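Local structure of penicillin-binding protein 2 (Pbp2) (Helicobacter pylori, 5LP5) at residues 154-159 against 272-277; 455-460 against 467-472; 312-317 against 366-371; 203-208 against 219-224. The protein probably acts as a peptidoglycan transpeptidase in cell-wall synthesis and cell-shape control, and forms a complex with MreC. All blocks are in the same frame, centred on the assembly; numbering follows the deposited sequence.

Interaction 1 (154-159 against 272-277); sequences PNNALA and EYNLND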
loop_
_atom_site.group_PDB
_atom_site.type_symbol
_atom_site.label_atom_id
_atom_site.label_comp_id
_atom_site.label_asym_id
_atom_site.label_seq_id
_atom_site.Cartn_x
_atom_site.Cartn_y
_atom_site.Cartn_z
ATOM N N PRO A 154 10.287 -2.312 1.215
ATOM C CA PRO A 154 10.701 -3.631 1.668
ATOM C C PRO A 154 12.177 -3.718 1.967
ATOM O O PRO A 154 12.566 -4.324 2.966
ATOM C CB PRO A 154 10.363 -4.557 0.500
ATOM C CG PRO A 154 9.871 -3.703 -0.590
ATOM C CD PRO A 154 9.513 -2.377 -0.030
ATOM N N ASN A 155 13.000 -3.105 1.131
ATOM C CA ASN A 155 14.447 -3.232 1.323
ATOM C C ASN A 155 15.064 -2.181 2.238
ATOM O O ASN A 155 16.277 -2.096 2.359
ATOM C CB ASN A 155 15.146 -3.237 -0.028
ATOM C CG ASN A 155 14.637 -4.330 -0.912
ATOM O OD1 ASN A 155 15.231 -5.394 -1.000
ATOM N ND2 ASN A 155 13.525 -4.086 -1.546
ATOM N N ASN A 156 14.227 -1.396 2.894
ATOM C CA ASN A 156 14.686 -0.383 3.834
ATOM C C ASN A 156 15.576 0.715 3.263
ATOM O O ASN A 156 15.054 1.691 2.717
ATOM C CB ASN A 156 15.321 -1.049 5.050
ATOM C CG ASN A 156 14.290 -1.753 5.897
ATOM O OD1 ASN A 156 13.453 -1.128 6.543
ATOM N ND2 ASN A 156 14.305 -3.054 5.840
ATOM N N ALA A 157 16.892 0.572 3.400
ATOM C CA ALA A 157 17.837 1.618 2.988
ATOM C C ALA A 157 18.481 1.334 1.640
ATOM O O ALA A 157 19.405 2.026 1.217
ATOM C CB ALA A 157 18.914 1.830 4.045
ATOM N N LEU A 158 17.981 0.320 0.953
ATOM C CA LEU A 158 18.455 0.033 -0.379
ATOM C C LEU A 158 18.002 1.141 -1.308
ATOM O O LEU A 158 16.812 1.410 -1.406
ATOM C CB LEU A 158 17.924 -1.310 -0.869
ATOM C CG LEU A 158 18.521 -1.730 -2.208
ATOM C CD1 LEU A 158 19.978 -2.124 -2.024
ATOM C CD2 LEU A 158 17.717 -2.876 -2.798
ATOM N N ALA A 159 18.964 1.781 -1.969
ATOM C CA ALA A 159 18.687 2.788 -3.002
ATOM C C ALA A 159 17.863 3.929 -2.451
ATOM O O ALA A 159 17.131 4.595 -3.179
ATOM C CB ALA A 159 17.974 2.157 -4.193
ATOM N N GLU A 272 23.626 5.514 2.821
ATOM C CA GLU A 272 22.182 5.517 2.550
ATOM C C GLU A 272 21.447 5.663 3.910
ATOM O O GLU A 272 22.086 5.629 4.961
ATOM C CB GLU A 272 21.754 4.208 1.844
ATOM C CG GLU A 272 22.461 3.863 0.531
ATOM C CD GLU A 272 21.817 4.484 -0.696
ATOM O OE1 GLU A 272 20.914 5.324 -0.524
ATOM O OE2 GLU A 272 22.217 4.143 -1.836
ATOM N N TYR A 273 20.119 5.821 3.885
ATOM C CA TYR A 273 19.296 5.851 5.110
ATOM C C TYR A 273 17.998 5.074 4.906
ATOM O O TYR A 273 17.611 4.811 3.779
ATOM C CB TYR A 273 18.994 7.291 5.550
ATOM C CG TYR A 273 18.167 8.107 4.574
ATOM C CD1 TYR A 273 16.795 8.253 4.739
ATOM C CD2 TYR A 273 18.758 8.733 3.485
ATOM C CE1 TYR A 273 16.027 8.994 3.835
ATOM C CE2 TYR A 273 18.001 9.469 2.579
ATOM C CZ TYR A 273 16.635 9.598 2.761
ATOM O OH TYR A 273 15.896 10.309 1.850
ATOM N N ASN A 274 17.333 4.711 6.000
ATOM C CA ASN A 274 16.193 3.788 5.952
ATOM C C ASN A 274 14.891 4.516 5.734
ATOM O O ASN A 274 14.330 5.106 6.661
ATOM C CB ASN A 274 16.097 2.950 7.219
ATOM C CG ASN A 274 14.952 1.945 7.175
ATOM O OD1 ASN A 274 14.072 1.991 6.312
ATOM N ND2 ASN A 274 14.971 1.004 8.123
ATOM N N LEU A 275 14.381 4.396 4.510
ATOM C CA LEU A 275 13.203 5.124 4.073
ATOM C C LEU A 275 11.974 4.887 4.949
ATOM O O LEU A 275 11.098 5.744 5.016
ATOM C CB LEU A 275 12.885 4.761 2.636
ATOM C CG LEU A 275 13.908 5.198 1.587
ATOM C CD1 LEU A 275 13.610 4.478 0.268
ATOM C CD2 LEU A 275 13.956 6.720 1.366
ATOM N N ASN A 276 11.898 3.733 5.616
ATOM C CA ASN A 276 10.719 3.431 6.436
ATOM C C ASN A 276 10.593 4.335 7.662
ATOM O O ASN A 276 9.506 4.507 8.183
ATOM C CB ASN A 276 10.729 1.982 6.891
ATOM C CG ASN A 276 10.374 1.032 5.806
ATOM O OD1 ASN A 276 9.232 0.981 5.353
ATOM N ND2 ASN A 276 11.337 0.220 5.415
ATOM N N ASP A 277 11.697 4.912 8.128
ATOM C CA ASP A 277 11.654 5.741 9.341
ATOM C C ASP A 277 10.949 7.085 9.110
ATOM O O ASP A 277 10.594 7.768 10.063
ATOM C CB ASP A 277 13.068 5.967 9.891
ATOM C CG ASP A 277 13.759 4.677 10.300
ATOM O OD1 ASP A 277 13.056 3.701 10.654
ATOM O OD2 ASP A 277 15.009 4.633 10.262
#

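Interaction 2 (455-460 against 467-472); sequences KLATPH and QPLKDP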
loop_
_atom_site.group_PDB
_atom_site.type_symbol
_atom_site.label_atom_id
_atom_site.label_comp_id
_atom_site.label_asym_id
_atom_site.label_seq_id
_atom_site.Cartn_x
_atom_site.Cartn_y
_atom_site.Cartn_z
ATOM N N LYS A 455 28.897 8.512 -28.312
ATOM C CA LYS A 455 27.672 9.274 -28.097
ATOM C C LYS A 455 27.324 9.323 -26.618
ATOM O O LYS A 455 27.765 8.468 -25.830
ATOM C CB LYS A 455 26.525 8.704 -28.935
ATOM C CG LYS A 455 26.768 8.877 -30.428
ATOM C CD LYS A 455 25.658 8.281 -31.254
ATOM C CE LYS A 455 26.052 8.207 -32.718
ATOM N NZ LYS A 455 24.851 8.104 -33.600
ATOM N N LEU A 456 26.535 10.342 -26.271
ATOM C CA LEU A 456 26.294 10.748 -24.875
ATOM C C LEU A 456 24.940 10.300 -24.317
ATOM O O LEU A 456 23.876 10.718 -24.781
ATOM C CB LEU A 456 26.398 12.274 -24.752
ATOM C CG LEU A 456 26.293 12.861 -23.340
ATOM C CD1 LEU A 456 27.446 12.400 -22.453
ATOM C CD2 LEU A 456 26.240 14.379 -23.423
ATOM N N ALA A 457 24.994 9.473 -23.293
ATOM C CA ALA A 457 23.784 8.930 -22.710
ATOM C C ALA A 457 23.234 9.887 -21.672
ATOM O O ALA A 457 23.985 10.450 -20.884
ATOM C CB ALA A 457 24.093 7.590 -22.057
ATOM N N THR A 458 21.925 10.072 -21.676
ATOM C CA THR A 458 21.238 10.723 -20.559
ATOM C C THR A 458 20.910 9.656 -19.509
ATOM O O THR A 458 20.025 8.817 -19.766
ATOM C CB THR A 458 19.927 11.385 -21.020
ATOM O OG1 THR A 458 20.225 12.435 -21.941
ATOM C CG2 THR A 458 19.169 11.961 -19.867
ATOM N N PRO A 459 21.611 9.674 -18.333
ATOM C CA PRO A 459 21.297 8.683 -17.289
ATOM C C PRO A 459 19.892 8.862 -16.803
ATOM O O PRO A 459 19.433 9.992 -16.719
ATOM C CB PRO A 459 22.285 9.006 -16.168
ATOM C CG PRO A 459 23.373 9.785 -16.823
ATOM C CD PRO A 459 22.691 10.577 -17.900
ATOM N N HIS A 460 19.196 7.768 -16.525
ATOM C CA HIS A 460 17.829 7.854 -16.037
ATOM C C HIS A 460 17.505 6.588 -15.306
ATOM O O HIS A 460 18.237 5.630 -15.413
ATOM C CB HIS A 460 16.823 8.138 -17.169
ATOM C CG HIS A 460 16.814 7.112 -18.254
ATOM N ND1 HIS A 460 17.756 7.083 -19.259
ATOM C CD2 HIS A 460 15.960 6.092 -18.507
ATOM C CE1 HIS A 460 17.493 6.075 -20.073
ATOM N NE2 HIS A 460 16.402 5.462 -19.642
ATOM N N GLN A 467 15.057 8.076 -23.530
ATOM C CA GLN A 467 15.964 9.205 -23.628
ATOM C C GLN A 467 16.899 8.994 -24.810
ATOM O O GLN A 467 17.829 8.188 -24.714
ATOM C CB GLN A 467 16.785 9.323 -22.337
ATOM C CG GLN A 467 16.039 9.922 -21.156
ATOM C CD GLN A 467 15.376 11.239 -21.527
ATOM O OE1 GLN A 467 14.163 11.300 -21.686
ATOM N NE2 GLN A 467 16.175 12.288 -21.708
ATOM N N PRO A 468 16.657 9.697 -25.933
ATOM C CA PRO A 468 17.548 9.517 -27.071
ATOM C C PRO A 468 18.973 9.926 -26.743
ATOM O O PRO A 468 19.194 10.810 -25.920
ATOM C CB PRO A 468 16.960 10.421 -28.161
ATOM C CG PRO A 468 16.029 11.333 -27.465
ATOM C CD PRO A 468 15.558 10.621 -26.233
ATOM N N LEU A 469 19.927 9.248 -27.372
ATOM C CA LEU A 469 21.327 9.585 -27.226
ATOM C C LEU A 469 21.572 10.940 -27.852
ATOM O O LEU A 469 20.831 11.365 -28.734
ATOM C CB LEU A 469 22.210 8.546 -27.907
ATOM C CG LEU A 469 22.239 7.167 -27.271
ATOM C CD1 LEU A 469 23.106 6.241 -28.110
ATOM C CD2 LEU A 469 22.760 7.251 -25.842
ATOM N N LYS A 470 22.623 11.604 -27.382
ATOM C CA LYS A 470 23.028 12.903 -27.901
ATOM C C LYS A 470 24.384 12.817 -28.586
ATOM O O LYS A 470 25.266 12.062 -28.157
ATOM C CB LYS A 470 23.097 13.905 -26.761
ATOM C CG LYS A 470 21.805 14.003 -26.000
ATOM C CD LYS A 470 22.024 14.623 -24.648
ATOM C CE LYS A 470 20.695 15.056 -24.066
ATOM N NZ LYS A 470 20.899 15.880 -22.845
ATOM N N ASP A 471 24.558 13.620 -29.635
ATOM C CA ASP A 471 25.769 13.581 -30.460
ATOM C C ASP A 471 26.489 14.933 -30.473
ATOM O O ASP A 471 26.466 15.644 -31.470
ATOM C CB ASP A 471 25.417 13.138 -31.893
ATOM C CG ASP A 471 26.631 12.716 -32.694
ATOM O OD1 ASP A 471 27.732 12.552 -32.105
ATOM O OD2 ASP A 471 26.476 12.539 -33.919
ATOM N N PRO A 472 27.159 15.278 -29.363
ATOM C CA PRO A 472 27.809 16.581 -29.237
ATOM C C PRO A 472 29.229 16.630 -29.814
ATOM O O PRO A 472 29.959 17.586 -29.547
ATOM C CB PRO A 472 27.840 16.796 -27.718
ATOM C CG PRO A 472 27.933 15.418 -27.150
ATOM C CD PRO A 472 27.345 14.460 -28.150
HETATM O O HOH W 1 20.029 8.471 -23.040
#

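Interaction 3 (312-317 against 366-371); sequences VVKMGV and SVDVYF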
loop_
_atom_site.group_PDB
_atom_site.type_symbol
_atom_site.label_atom_id
_atom_site.label_comp_id
_atom_site.label_asym_id
_atom_site.label_seq_id
_atom_site.Cartn_x
_atom_site.Cartn_y
_atom_site.Cartn_z
ATOM N N VAL A 312 40.738 12.214 -13.927
ATOM C CA VAL A 312 39.716 11.596 -14.814
ATOM C C VAL A 312 39.384 12.450 -16.049
ATOM O O VAL A 312 38.919 11.944 -17.073
ATOM C CB VAL A 312 38.377 11.281 -14.079
ATOM C CG1 VAL A 312 38.586 10.345 -12.913
ATOM C CG2 VAL A 312 37.698 12.540 -13.591
ATOM N N VAL A 313 39.622 13.750 -15.927
ATOM C CA VAL A 313 39.359 14.685 -17.013
ATOM C C VAL A 313 40.372 14.583 -18.160
ATOM O O VAL A 313 40.133 15.114 -19.253
ATOM C CB VAL A 313 39.370 16.133 -16.499
ATOM C CG1 VAL A 313 38.403 16.299 -15.330
ATOM C CG2 VAL A 313 40.781 16.555 -16.095
ATOM N N LYS A 314 41.487 13.894 -17.914
ATOM C CA LYS A 314 42.665 13.987 -18.778
ATOM C C LYS A 314 42.423 13.623 -20.230
ATOM O O LYS A 314 43.004 14.249 -21.115
ATOM C CB LYS A 314 43.826 13.173 -18.212
ATOM C CG LYS A 314 44.585 13.944 -17.152
ATOM C CD LYS A 314 45.642 13.125 -16.428
ATOM C CE LYS A 314 46.316 13.999 -15.375
ATOM N NZ LYS A 314 47.355 13.282 -14.603
ATOM N N MET A 315 41.568 12.634 -20.487
ATOM C CA MET A 315 41.258 12.288 -21.871
ATOM C C MET A 315 40.356 13.350 -22.546
ATOM O O MET A 315 40.384 13.520 -23.773
ATOM C CB MET A 315 40.717 10.842 -22.014
ATOM C CG MET A 315 39.648 10.345 -21.031
ATOM S SD MET A 315 40.144 9.658 -19.422
ATOM C CE MET A 315 41.559 8.713 -19.924
ATOM N N GLY A 316 39.587 14.081 -21.745
ATOM C CA GLY A 316 38.850 15.243 -22.250
ATOM C C GLY A 316 39.771 16.407 -22.575
ATOM O O GLY A 316 39.591 17.094 -23.582
ATOM N N VAL A 317 40.762 16.609 -21.711
ATOM C CA VAL A 317 41.790 17.645 -21.890
ATOM C C VAL A 317 42.658 17.337 -23.124
ATOM O O VAL A 317 42.859 18.181 -23.997
ATOM C CB VAL A 317 42.704 17.738 -20.635
ATOM C CG1 VAL A 317 43.806 18.766 -20.826
ATOM C CG2 VAL A 317 41.897 18.069 -19.388
ATOM N N SER A 366 48.823 8.426 -15.601
ATOM C CA SER A 366 48.240 9.564 -14.887
ATOM C C SER A 366 49.333 10.623 -14.732
ATOM O O SER A 366 49.558 11.127 -13.634
ATOM C CB SER A 366 47.677 9.113 -13.522
ATOM O OG SER A 366 46.896 10.112 -12.884
ATOM N N VAL A 367 50.019 10.933 -15.838
ATOM C CA VAL A 367 51.142 11.877 -15.840
ATOM C C VAL A 367 50.641 13.319 -15.894
ATOM O O VAL A 367 49.735 13.642 -16.664
ATOM C CB VAL A 367 52.092 11.652 -17.033
ATOM C CG1 VAL A 367 53.201 12.690 -17.055
ATOM C CG2 VAL A 367 52.700 10.274 -16.974
ATOM N N ASP A 368 51.257 14.180 -15.084
ATOM C CA ASP A 368 50.796 15.550 -14.915
ATOM C C ASP A 368 51.474 16.511 -15.898
ATOM O O ASP A 368 50.810 17.393 -16.452
ATOM C CB ASP A 368 51.019 16.001 -13.466
ATOM C CG ASP A 368 50.054 15.324 -12.468
ATOM O OD1 ASP A 368 48.947 14.907 -12.853
ATOM O OD2 ASP A 368 50.385 15.212 -11.277
ATOM N N VAL A 369 52.777 16.340 -16.123
ATOM C CA VAL A 369 53.556 17.344 -16.875
ATOM C C VAL A 369 53.182 17.467 -18.353
ATOM O O VAL A 369 53.227 18.566 -18.904
ATOM C CB VAL A 369 55.083 17.129 -16.725
ATOM C CG1 VAL A 369 55.863 18.025 -17.683
ATOM C CG2 VAL A 369 55.511 17.422 -15.294
ATOM N N TYR A 370 52.816 16.357 -18.994
ATOM C CA TYR A 370 52.375 16.409 -20.388
ATOM C C TYR A 370 51.286 17.475 -20.547
ATOM O O TYR A 370 51.292 18.248 -21.510
ATOM C CB TYR A 370 51.853 15.042 -20.834
ATOM C CG TYR A 370 51.262 15.004 -22.234
ATOM C CD1 TYR A 370 52.063 14.754 -23.346
ATOM C CD2 TYR A 370 49.903 15.213 -22.444
ATOM C CE1 TYR A 370 51.522 14.688 -24.626
ATOM C CE2 TYR A 370 49.346 15.153 -23.716
ATOM C CZ TYR A 370 50.154 14.887 -24.808
ATOM O OH TYR A 370 49.610 14.832 -26.082
ATOM N N PHE A 371 50.369 17.505 -19.576
ATOM C CA PHE A 371 49.218 18.412 -19.581
ATOM C C PHE A 371 49.617 19.790 -19.106
ATOM O O PHE A 371 49.095 20.782 -19.596
ATOM C CB PHE A 371 48.065 17.845 -18.734
ATOM C CG PHE A 371 47.566 16.511 -19.227
ATOM C CD1 PHE A 371 46.696 16.435 -20.307
ATOM C CD2 PHE A 371 47.990 15.336 -18.636
ATOM C CE1 PHE A 371 46.252 15.217 -20.779
ATOM C CE2 PHE A 371 47.550 14.122 -19.108
ATOM C CZ PHE A 371 46.685 14.059 -20.182
#

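Interaction 4 (203-208 against 219-224); sequences VGYKIM and TLEVVL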
loop_
_atom_site.group_PDB
_atom_site.type_symbol
_atom_site.label_atom_id
_atom_site.label_comp_id
_atom_site.label_asym_id
_atom_site.label_seq_id
_atom_site.Cartn_x
_atom_site.Cartn_y
_atom_site.Cartn_z
ATOM N N VAL A 203 -7.900 11.060 -9.266
ATOM C CA VAL A 203 -9.128 10.698 -8.577
ATOM C C VAL A 203 -10.266 10.550 -9.565
ATOM O O VAL A 203 -10.256 11.133 -10.645
ATOM C CB VAL A 203 -9.599 11.731 -7.542
ATOM C CG1 VAL A 203 -8.689 11.722 -6.328
ATOM C CG2 VAL A 203 -9.755 13.111 -8.181
ATOM N N GLY A 204 -11.244 9.758 -9.163
ATOM C CA GLY A 204 -12.516 9.718 -9.833
ATOM C C GLY A 204 -13.514 10.116 -8.778
ATOM O O GLY A 204 -13.153 10.416 -7.636
ATOM N N TYR A 205 -14.776 10.124 -9.157
ATOM C CA TYR A 205 -15.823 10.435 -8.214
ATOM C C TYR A 205 -17.106 9.711 -8.593
ATOM O O TYR A 205 -17.259 9.223 -9.716
ATOM C CB TYR A 205 -16.039 11.951 -8.143
ATOM C CG TYR A 205 -16.517 12.620 -9.431
ATOM C CD1 TYR A 205 -17.862 12.703 -9.729
ATOM C CD2 TYR A 205 -15.621 13.190 -10.321
ATOM C CE1 TYR A 205 -18.307 13.301 -10.877
ATOM C CE2 TYR A 205 -16.055 13.804 -11.475
ATOM C CZ TYR A 205 -17.399 13.859 -11.748
ATOM O OH TYR A 205 -17.848 14.487 -12.898
ATOM N N LYS A 206 -18.025 9.644 -7.643
ATOM C CA LYS A 206 -19.279 8.971 -7.877
ATOM C C LYS A 206 -20.393 9.723 -7.187
ATOM O O LYS A 206 -20.383 9.850 -5.981
ATOM C CB LYS A 206 -19.169 7.555 -7.344
ATOM C CG LYS A 206 -20.461 6.804 -7.276
ATOM C CD LYS A 206 -20.149 5.324 -7.182
ATOM C CE LYS A 206 -21.392 4.541 -6.821
ATOM N NZ LYS A 206 -21.267 3.117 -7.240
ATOM N N ILE A 207 -21.331 10.255 -7.967
ATOM C CA ILE A 207 -22.442 11.047 -7.446
ATOM C C ILE A 207 -23.716 10.207 -7.447
ATOM O O ILE A 207 -24.052 9.572 -8.447
ATOM C CB ILE A 207 -22.691 12.294 -8.300
ATOM C CG1 ILE A 207 -21.413 13.126 -8.413
ATOM C CG2 ILE A 207 -23.774 13.159 -7.690
ATOM C CD1 ILE A 207 -21.567 14.376 -9.252
ATOM N N MET A 208 -24.434 10.231 -6.327
ATOM C CA MET A 208 -25.532 9.302 -6.080
ATOM C C MET A 208 -26.765 9.979 -5.513
ATOM O O MET A 208 -26.665 10.920 -4.728
ATOM C CB MET A 208 -25.083 8.240 -5.091
ATOM C CG MET A 208 -23.877 7.465 -5.563
ATOM S SD MET A 208 -23.602 6.086 -4.478
ATOM C CE MET A 208 -22.896 6.918 -3.061
ATOM N N THR A 219 -27.019 5.456 -8.856
ATOM C CA THR A 219 -25.820 6.190 -9.233
ATOM C C THR A 219 -26.230 7.128 -10.359
ATOM O O THR A 219 -26.821 6.705 -11.335
ATOM C CB THR A 219 -24.719 5.234 -9.716
ATOM O OG1 THR A 219 -24.412 4.292 -8.681
ATOM C CG2 THR A 219 -23.472 5.973 -10.037
ATOM N N LEU A 220 -25.941 8.413 -10.213
ATOM C CA LEU A 220 -26.313 9.414 -11.230
ATOM C C LEU A 220 -25.174 9.729 -12.189
ATOM O O LEU A 220 -25.404 10.115 -13.330
ATOM C CB LEU A 220 -26.755 10.714 -10.554
ATOM C CG LEU A 220 -27.946 10.602 -9.595
ATOM C CD1 LEU A 220 -28.049 11.824 -8.710
ATOM C CD2 LEU A 220 -29.242 10.379 -10.351
ATOM N N GLU A 221 -23.949 9.616 -11.687
ATOM C CA GLU A 221 -22.734 9.880 -12.449
ATOM C C GLU A 221 -21.607 9.013 -11.870
ATOM O O GLU A 221 -21.545 8.761 -10.666
ATOM C CB GLU A 221 -22.382 11.368 -12.355
ATOM C CG GLU A 221 -21.121 11.818 -13.066
ATOM C CD GLU A 221 -20.944 13.359 -13.050
ATOM O OE1 GLU A 221 -21.724 14.088 -12.407
ATOM O OE2 GLU A 221 -20.013 13.875 -13.691
ATOM N N VAL A 222 -20.751 8.512 -12.744
ATOM C CA VAL A 222 -19.505 7.885 -12.325
ATOM C C VAL A 222 -18.415 8.421 -13.238
ATOM O O VAL A 222 -18.597 8.523 -14.452
ATOM C CB VAL A 222 -19.493 6.341 -12.434
ATOM C CG1 VAL A 222 -18.245 5.793 -11.780
ATOM C CG2 VAL A 222 -20.689 5.729 -11.768
ATOM N N VAL A 223 -17.295 8.785 -12.634
ATOM C CA VAL A 223 -16.055 8.975 -13.342
ATOM C C VAL A 223 -15.055 8.060 -12.655
ATOM O O VAL A 223 -14.855 8.157 -11.455
ATOM C CB VAL A 223 -15.593 10.435 -13.247
ATOM C CG1 VAL A 223 -14.170 10.586 -13.758
ATOM C CG2 VAL A 223 -16.537 11.352 -14.015
ATOM N N LEU A 224 -14.430 7.160 -13.392
ATOM C CA LEU A 224 -13.483 6.212 -12.770
ATOM C C LEU A 224 -12.091 6.789 -12.506
ATOM O O LEU A 224 -11.632 7.688 -13.212
ATOM C CB LEU A 224 -13.331 4.970 -13.643
ATOM C CG LEU A 224 -14.541 4.075 -13.802
ATOM C CD1 LEU A 224 -14.135 2.986 -14.774
ATOM C CD2 LEU A 224 -14.976 3.484 -12.468
#

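Interaction 1 (154-159 against 272-277)
Asn156 uses both of its oxygens to join two irregular segments, 154-159 and 272-277. Its OD1 is approached by two amide nitrogens, Asn276 ND2 at 2.8 Å and Asn274 ND2 at 3.1 Å from Asn156 OD1; both hydrogen bonds are weak, being bent at the hydrogen. The side chain of Asn274 runs alongside that of Asn156, pointing the same way with the amide planes 83° apart, whereas Asn276 comes in across it at about a right angle. A third weak bond links Leu275 N to Asn156 O over 3.3 Å. Next to this polar group, Ala157 CB sits 3.3 Å from Tyr273 O.

One layer further out, two turns set up the asparagines. Asn156 is the second residue of a type II' beta turn from Asn155 to Leu158. In the other segment, Asn274 OD1 accepts from Asn276 N at 2.9 Å in an Asx turn, so one end of this amide serves its own segment while the other reaches Asn156. Asn276 ND2 also bonds Tyr153 O, and the carboxylate of Glu272 is gripped by Ser160, His161 and the backbone N of Ser269.

The junction ties the dimerisation-like part, in the loop between strand 144-152 and helix 160-163, to the transpeptidase part, in the loop following strand 264-270, with Leu158 resting on helix 237-246 and Leu275 on helix 160-163.

Interaction 2 (455-460 against 467-472)
Two main-chain hydrogen bonds define the pairing of segments 455-460 and 467-472, which run roughly antiparallel. Leu456 N donates to Lys470 O at 2.9 Å, almost straight, and Lys470 N returns to Leu456 O at 3.0 Å, lying on a lone pair of that carbonyl. Leu456 and Lys470 therefore form a hydrogen-bonded antiparallel pair, but a single bridge and not a regular strand. Further along, where the two segments draw apart, a water takes over: it is hydrogen-bonded to Thr458 N and to Gln467 O.

A second polar element lies within one segment. His460 ND1 donates to Thr458 O at 2.9 Å along the plane of the ring, which fixes the rotation of the imidazole. One face of that ring is then met by the aliphatic part of Gln467, whose CG stands 4.2 Å from the centroid of the His460 ring in a CH-pi contact.

Apolar contacts come next. Leu469 CD2 reaches Ala457 CB at 4.0 Å, and Leu456 CB touches the ring of Pro472; Leu456 also leans on Ala446 and Leu450 of helix 441-453. The extended chain of Lys470 crosses Thr458 obliquely, bringing its aliphatic CE to 3.4 Å from the hydroxyl oxygen, Thr458 OG1. A separate charged element is the salt bridge of Asp471 with Lys478.

As modelled, ND1 is a protonated nitrogen of His460. The backbone bonds at Leu456 and Lys470 probably hold the two segments side by side whatever the lysine side chain does.

Interaction 3 (312-317 against 366-371)
Lys314 lays its aliphatic chain over one face of the Phe371 ring, displaced toward the rim, with CG of Lys314 3.8 Å from the centroid of that ring in a CH-pi contact. Tyr370 CD2 covers the opposite face, so the phenyl group is sandwiched, while Val317 CG1 touches Phe371 CD1 obliquely at 3.7 Å. Beyond CG the lysine is fully extended, which carries its ammonium past the ring to the turn that leads into helix 369-377. There Lys314 NZ makes a salt bridge with Asp368 OD1 at 2.9 Å, on the anti lone pair of that oxygen, and a weak hydrogen bond to Val367 O at 3.2 Å.

Ser366 has positive phi and closes helix 359-364 in a Schellman motif; its OG bonds the hydroxyl of Ser311, to which Lys314 NZ also binds weakly. Ser311 and Lys314 fit the SxxK signature of penicillin-binding transpeptidases, and Ser366 with Asp368 probably corresponds to the second, SxN-like motif.

With a carboxylate and a carbonyl gripping it in a buried setting, the lysine amine would tend to keep its charge, and it could influence the Ser311 hydroxyl, as expected for an SxxK pair, although that contact is weak.

Interaction 4 (203-208 against 219-224)
Tyr205 and Val223 face each other across an antiparallel pair of strands, and the ring lies with one face over the valine: Val223 CB is 4.1 Å from the ring centroid of Tyr205, offset toward the rim, while Val223 CG2 approaches Tyr205 CZ. The tyrosine takes the crowded first torsion, CG between the backbone N and the carbonyl carbon (chi1 63°), which swings the phenol over the neighbouring strand. Its hydroxyl then donates to Glu221 OE2, modelled at 2.4 Å from Tyr205 OH. The two side chains cross obliquely. Glu221 OE2 lies at the ring edge, the carboxylate plane is turned 73° from the ring, and the hydroxyl meets OE2 from above the carboxylate plane. Ile207 lies alongside Glu221, pointing the same way, with CD1 of Ile207 by Glu221 OE1.

These four side chains share one face of a beta hairpin made by strands 204-210 and 216-223, in which Tyr205 and Val223, and Ile207 and Glu221, are hydrogen-bonded pairs. A classic beta bulge interrupts the register: Ile207 O accepts from both Leu220 N, at 2.8 Å, and Glu221 N, at 3.2 Å, so two residues stand against one. Past the bulge Met208 pairs with Thr219.

The other face bears Lys206, Val222, Met208 and Thr219. Lys206 is extended and crosses Thr219 at about a right angle, its CE 3.6 Å from Thr219 OG1. Strand 43-49 flanks the far edge of strand 204-210, and its Lys46 makes a cation-pi contact with Tyr205.

Overall arrangement
Along the chain, interaction 4 falls inside the loop that interaction 1 closes; interactions 3 and 2 follow in series. Interaction 4 belongs to a three-stranded antiparallel sheet, its segments lying in the part related to PBP dimerisation domains, about 66 Å between centres from interaction 3. Interactions 2 and 3 both lie in the transpeptidase domain, centres about 24 Å apart. Interaction 2 touches helix 441-453 through Leu456 and Pro459 and helix 475-493 through Asp471; interaction 3 meets the same helices through Tyr447 and Met315. Interaction 1 joins a segment of the dimerisation-domain family to one of the transpeptidase domain. The set thus samples an elongated, two-part molecule from hairpin to probable active-site region.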